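Local coordinates for extracellular solute-binding protein, family 5 (Chelativorans sp., PDB 6WM6), which binds EDTA in the periplasm as a family 5 solute-binding protein and probably hands it to an ABC transporter for uptake, at residues A[114-119]-A[169-174]; A[324-329]-A[381-386]. All coordinates share one frame; numbering follows the deposited sequence.

Contact 1: A[114-119]-A[169-174]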
loop_
_atom_site.group_PDB
_atom_site.type_symbol
_atom_site.label_atom_id
_atom_site.label_comp_id
_atom_site.label_asym_id
_atom_site.label_seq_id
_atom_site.Cartn_x
_atom_site.Cartn_y
_atom_site.Cartn_z
ATOM N N VAL A 114 -11.008 3.482 24.431
ATOM C CA VAL A 114 -12.324 4.120 24.464
ATOM C C VAL A 114 -12.395 5.149 23.351
ATOM O O VAL A 114 -11.510 6.018 23.238
ATOM C CB VAL A 114 -12.618 4.778 25.828
ATOM C CG1 VAL A 114 -13.943 5.534 25.778
ATOM C CG2 VAL A 114 -12.653 3.722 26.904
ATOM N N TYR A 115 -13.434 5.046 22.530
ATOM C CA TYR A 115 -13.736 6.003 21.475
ATOM C C TYR A 115 -14.952 6.808 21.912
ATOM O O TYR A 115 -15.967 6.234 22.325
ATOM C CB TYR A 115 -14.059 5.311 20.147
ATOM C CG TYR A 115 -12.986 4.402 19.592
ATOM C CD1 TYR A 115 -12.934 3.068 19.956
ATOM C CD2 TYR A 115 -12.019 4.870 18.698
ATOM C CE1 TYR A 115 -11.964 2.222 19.450
ATOM C CE2 TYR A 115 -11.038 4.039 18.201
ATOM C CZ TYR A 115 -11.010 2.718 18.577
ATOM O OH TYR A 115 -10.031 1.862 18.104
ATOM N N ARG A 116 -14.877 8.122 21.819
ATOM C CA ARG A 116 -16.027 8.997 22.038
ATOM C C ARG A 116 -16.352 9.630 20.691
ATOM O O ARG A 116 -15.559 10.425 20.162
ATOM C CB ARG A 116 -15.746 10.019 23.132
ATOM C CG ARG A 116 -15.617 9.335 24.499
ATOM C CD ARG A 116 -15.278 10.270 25.659
ATOM N NE ARG A 116 -14.982 9.492 26.867
ATOM C CZ ARG A 116 -15.895 9.051 27.729
ATOM N NH1 ARG A 116 -17.181 9.321 27.547
ATOM N NH2 ARG A 116 -15.520 8.345 28.786
ATOM N N ILE A 117 -17.483 9.221 20.112
ATOM C CA ILE A 117 -17.938 9.686 18.811
ATOM C C ILE A 117 -18.627 11.025 18.988
ATOM O O ILE A 117 -19.415 11.218 19.927
ATOM C CB ILE A 117 -18.907 8.647 18.219
ATOM C CG1 ILE A 117 -18.235 7.281 18.113
ATOM C CG2 ILE A 117 -19.434 9.125 16.865
ATOM C CD1 ILE A 117 -19.243 6.170 17.802
ATOM N N ARG A 118 -18.365 11.970 18.069
ATOM C CA ARG A 118 -19.066 13.251 18.139
ATOM C C ARG A 118 -20.570 13.055 18.038
ATOM O O ARG A 118 -21.059 12.267 17.226
ATOM C CB ARG A 118 -18.605 14.181 17.016
ATOM C CG ARG A 118 -17.221 14.760 17.259
ATOM C CD ARG A 118 -16.873 15.832 16.238
ATOM N NE ARG A 118 -17.815 16.949 16.234
ATOM C CZ ARG A 118 -18.521 17.349 15.169
ATOM N NH1 ARG A 118 -18.403 16.741 13.987
ATOM N NH2 ARG A 118 -19.346 18.383 15.286
ATOM N N GLU A 119 -21.308 13.825 18.836
ATOM C CA GLU A 119 -22.762 13.737 18.799
ATOM C C GLU A 119 -23.292 14.005 17.399
ATOM O O GLU A 119 -24.212 13.316 16.941
ATOM C CB GLU A 119 -23.361 14.693 19.832
ATOM C CG GLU A 119 -23.156 14.203 21.261
ATOM C CD GLU A 119 -23.807 15.094 22.296
ATOM O OE1 GLU A 119 -23.503 14.927 23.498
ATOM O OE2 GLU A 119 -24.622 15.958 21.911
ATOM N N GLY A 169 -24.899 5.359 22.626
ATOM C CA GLY A 169 -24.282 4.892 21.408
ATOM C C GLY A 169 -23.013 5.618 21.028
ATOM O O GLY A 169 -22.384 5.242 20.029
ATOM N N LYS A 170 -22.612 6.637 21.784
ATOM C CA LYS A 170 -21.476 7.465 21.376
ATOM C C LYS A 170 -20.186 7.161 22.116
ATOM O O LYS A 170 -19.154 7.729 21.751
ATOM C CB LYS A 170 -21.823 8.948 21.493
ATOM C CG LYS A 170 -22.958 9.395 20.544
ATOM C CD LYS A 170 -22.492 9.446 19.086
ATOM C CE LYS A 170 -23.585 9.945 18.127
ATOM N NZ LYS A 170 -23.032 10.223 16.770
ATOM N N VAL A 171 -20.188 6.261 23.096
ATOM C CA VAL A 171 -18.981 5.862 23.809
ATOM C C VAL A 171 -18.774 4.371 23.584
ATOM O O VAL A 171 -19.612 3.551 23.993
ATOM C CB VAL A 171 -19.052 6.187 25.305
ATOM C CG1 VAL A 171 -17.724 5.855 25.979
ATOM C CG2 VAL A 171 -19.394 7.646 25.529
ATOM N N VAL A 172 -17.670 4.013 22.938
ATOM C CA VAL A 172 -17.373 2.646 22.516
ATOM C C VAL A 172 -16.116 2.198 23.240
ATOM O O VAL A 172 -15.086 2.873 23.173
ATOM C CB VAL A 172 -17.168 2.574 20.990
ATOM C CG1 VAL A 172 -16.859 1.150 20.559
ATOM C CG2 VAL A 172 -18.376 3.114 20.270
ATOM N N THR A 173 -16.190 1.056 23.918
ATOM C CA THR A 173 -15.074 0.518 24.691
ATOM C C THR A 173 -14.630 -0.814 24.105
ATOM O O THR A 173 -15.415 -1.772 24.061
ATOM C CB THR A 173 -15.471 0.355 26.161
ATOM O OG1 THR A 173 -15.869 1.625 26.702
ATOM C CG2 THR A 173 -14.313 -0.182 26.997
ATOM N N ALA A 174 -13.374 -0.862 23.649
ATOM C CA ALA A 174 -12.751 -2.065 23.106
ATOM C C ALA A 174 -11.806 -2.651 24.145
ATOM O O ALA A 174 -10.884 -1.965 24.602
ATOM C CB ALA A 174 -11.957 -1.735 21.844
#

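Contact 2: A[324-329]-A[381-386]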
loop_
_atom_site.group_PDB
_atom_site.type_symbol
_atom_site.label_atom_id
_atom_site.label_comp_id
_atom_site.label_asym_id
_atom_site.label_seq_id
_atom_site.Cartn_x
_atom_site.Cartn_y
_atom_site.Cartn_z
ATOM N N ARG A 324 21.315 -18.244 -3.925
ATOM C CA ARG A 324 20.637 -16.986 -3.606
ATOM C C ARG A 324 21.643 -15.919 -3.220
ATOM O O ARG A 324 21.624 -14.794 -3.760
ATOM C CB ARG A 324 19.628 -17.175 -2.477
ATOM C CG ARG A 324 18.510 -18.135 -2.841
ATOM C CD ARG A 324 17.291 -17.999 -1.924
ATOM N NE ARG A 324 17.481 -18.207 -0.485
ATOM C CZ ARG A 324 17.415 -19.393 0.119
ATOM N NH1 ARG A 324 17.236 -20.498 -0.590
ATOM N NH2 ARG A 324 17.522 -19.456 1.435
ATOM N N LYS A 325 22.543 -16.245 -2.285
ATOM C CA LYS A 325 23.501 -15.251 -1.825
ATOM C C LYS A 325 24.454 -14.831 -2.930
ATOM O O LYS A 325 24.820 -13.651 -3.024
ATOM C CB LYS A 325 24.254 -15.760 -0.598
ATOM C CG LYS A 325 23.347 -15.877 0.609
ATOM C CD LYS A 325 24.051 -16.306 1.877
ATOM C CE LYS A 325 23.043 -16.268 3.013
ATOM N NZ LYS A 325 23.610 -16.597 4.343
ATOM N N ALA A 326 24.851 -15.762 -3.794
ATOM C CA ALA A 326 25.744 -15.401 -4.884
ATOM C C ALA A 326 25.065 -14.451 -5.855
ATOM O O ALA A 326 25.649 -13.433 -6.261
ATOM C CB ALA A 326 26.216 -16.657 -5.617
ATOM N N VAL A 327 23.818 -14.742 -6.218
ATOM C CA VAL A 327 23.071 -13.849 -7.108
ATOM C C VAL A 327 22.943 -12.465 -6.495
ATOM O O VAL A 327 23.185 -11.444 -7.164
ATOM C CB VAL A 327 21.707 -14.471 -7.462
ATOM C CG1 VAL A 327 20.731 -13.423 -8.013
ATOM C CG2 VAL A 327 21.913 -15.629 -8.436
ATOM N N LEU A 328 22.565 -12.402 -5.221
ATOM C CA LEU A 328 22.361 -11.090 -4.603
ATOM C C LEU A 328 23.667 -10.314 -4.487
ATOM O O LEU A 328 23.668 -9.084 -4.615
ATOM C CB LEU A 328 21.703 -11.222 -3.238
ATOM C CG LEU A 328 20.298 -11.841 -3.220
ATOM C CD1 LEU A 328 19.694 -11.693 -1.839
ATOM C CD2 LEU A 328 19.441 -11.236 -4.297
ATOM N N THR A 329 24.787 -11.008 -4.285
ATOM C CA THR A 329 26.082 -10.345 -4.182
ATOM C C THR A 329 26.534 -9.800 -5.532
ATOM O O THR A 329 27.129 -8.714 -5.599
ATOM C CB THR A 329 27.084 -11.341 -3.613
ATOM O OG1 THR A 329 26.678 -11.734 -2.299
ATOM C CG2 THR A 329 28.500 -10.753 -3.518
ATOM N N LYS A 381 31.373 -15.464 -7.049
ATOM C CA LYS A 381 31.966 -16.703 -7.547
ATOM C C LYS A 381 32.540 -17.520 -6.401
ATOM O O LYS A 381 32.454 -18.751 -6.415
ATOM C CB LYS A 381 33.053 -16.389 -8.573
ATOM C CG LYS A 381 32.539 -15.984 -9.928
ATOM C CD LYS A 381 33.712 -15.639 -10.850
ATOM C CE LYS A 381 33.269 -15.340 -12.270
ATOM N NZ LYS A 381 34.432 -14.925 -13.108
ATOM N N GLY A 382 33.124 -16.855 -5.403
ATOM C CA GLY A 382 33.636 -17.570 -4.246
ATOM C C GLY A 382 32.544 -18.278 -3.473
ATOM O O GLY A 382 32.707 -19.423 -3.051
ATOM N N ILE A 383 31.407 -17.606 -3.275
ATOM C CA ILE A 383 30.270 -18.235 -2.608
ATOM C C ILE A 383 29.868 -19.499 -3.351
ATOM O O ILE A 383 29.601 -20.545 -2.745
ATOM C CB ILE A 383 29.098 -17.232 -2.509
ATOM C CG1 ILE A 383 29.477 -16.088 -1.554
ATOM C CG2 ILE A 383 27.843 -17.924 -2.035
ATOM C CD1 ILE A 383 28.539 -14.887 -1.633
ATOM N N LEU A 384 29.798 -19.417 -4.677
ATOM C CA LEU A 384 29.416 -20.586 -5.461
ATOM C C LEU A 384 30.454 -21.698 -5.352
ATOM O O LEU A 384 30.096 -22.859 -5.163
ATOM C CB LEU A 384 29.243 -20.176 -6.924
ATOM C CG LEU A 384 28.018 -19.280 -7.150
ATOM C CD1 LEU A 384 28.013 -18.755 -8.570
ATOM C CD2 LEU A 384 26.729 -20.025 -6.840
ATOM N N SER A 385 31.739 -21.356 -5.505
ATOM C CA SER A 385 32.787 -22.366 -5.425
ATOM C C SER A 385 32.768 -23.056 -4.070
ATOM O O SER A 385 32.904 -24.287 -3.989
ATOM C CB SER A 385 34.134 -21.703 -5.677
ATOM O OG SER A 385 35.187 -22.658 -5.544
ATOM N N GLU A 386 32.569 -22.292 -2.996
ATOM C CA GLU A 386 32.573 -22.868 -1.654
ATOM C C GLU A 386 31.377 -23.765 -1.400
ATOM O O GLU A 386 31.394 -24.551 -0.444
ATOM C CB GLU A 386 32.663 -21.744 -0.616
ATOM C CG GLU A 386 34.029 -21.074 -0.636
ATOM C CD GLU A 386 34.015 -19.658 -0.078
ATOM O OE1 GLU A 386 33.075 -19.300 0.658
ATOM O OE2 GLU A 386 34.960 -18.905 -0.388
#

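Contact 1: A[114-119]-A[169-174]
The guanidinium of Arg116 carries Val171 over one face, with CG1 3.8 Å above the plane and displaced toward the group's edge; CG2 of the same valine lies 3.4 Å from Arg116 NH1. An extended chain from CG to NE lays the arginine alongside its neighbour, so that its guanidinium, rather than its methylenes, meets the valine methyls while staying exposed to solvent, as suits arginine. On the other face of the sheet the Tyr115 ring has Val172 O at its edge, near the ring plane, and meets the rings of Phe134 and Phe187, a buried place that suits a large aromatic. These residues belong to neighbouring antiparallel strands, the middle two of a four-stranded sheet in this periplasmic binding protein. Tyr115 and Val172 form a hydrogen-bonded pair, Tyr115 N to Val172 O at 2.8 Å and nearly straight (169°), answered by Val172 N to Tyr115 O. Ile117 N continues the pairing to Lys170 O. The beta-branched Ile117 sends CD1 to within 4.0 Å of Val172 CG2, both beside Phe134. Lys170, bent at chi2 (-72°), crosses Ile117 at about a right angle and brings NZ to Arg118 O at 2.9 Å and, weakly, to Glu119 O. Ile129 O also accepts, so two carbonyls, and weakly a third, hold the ammonium where strand 111-117 gives way to loop, a task suited to a long, flexible chain.

Contact 2: A[324-329]-A[381-386]
Ala326 CB fits against the branched end of Leu384, 3.5 Å from CG and 3.6 Å from CD2, so that a single methyl meets the fork of the leucine. Leu384 CG stands anti to its carbonyl carbon (chi1 -69°), which swings the tip round to the alanine. Ile383, one residue earlier, meets the methyl at roughly a right angle to Leu384: its CG2 lies 4.1 Å from Ala326 CB, while CG1 carries CD1 on toward Thr329. A small residue suits position 326, because the CA atoms of Ala326 and Ile383 are only 5.8 Å apart. Thr329 and Ile383 meet tip to tip, OG1 3.7 Å from CD1. The buried hydroxyl is satisfied: OG1 donates to Lys325 O one turn earlier at 2.8 Å, from above the carbonyl plane, and that oxygen also accepts the helical bond from Thr329 N. An alanine at Thr329 would remove the hydroxyl and its bond to Lys325 O, and would probably loosen the packing around the Ile383 tip. The two helices run antiparallel at 168°, and the axes of these segments approach to 8.5 Å. Helix 377-386 packs on one flank of helix 321-330, while Val327 and Leu328 of the latter rest on strand 305-311 and Arg324 NH2 bonds to Tyr521 O, with a cation-pi contact to the ring, at the end of helix 504-521.

How the contacts relate
Contact 1 and contact 2 lie on opposite sides of the chain's centre, their centres about 57 Å apart, and they share no strand or helix. Contact 1 joins two strands of one sheet, so backbone hydrogen bonds set its register; it is partly buried, with an aromatic side and a side bearing exposed charge. Contact 2 joins two helices with no hydrogen bond between them, their backbone bonds running mainly within each helix, leaving apolar side chains to make a smaller interface, 196 against 549 Å², that is nevertheless the more buried. Polar groups differ accordingly: a lysine crosses between segments in contact 1, whereas the threonine of contact 2 turns its hydroxyl back onto its own helix.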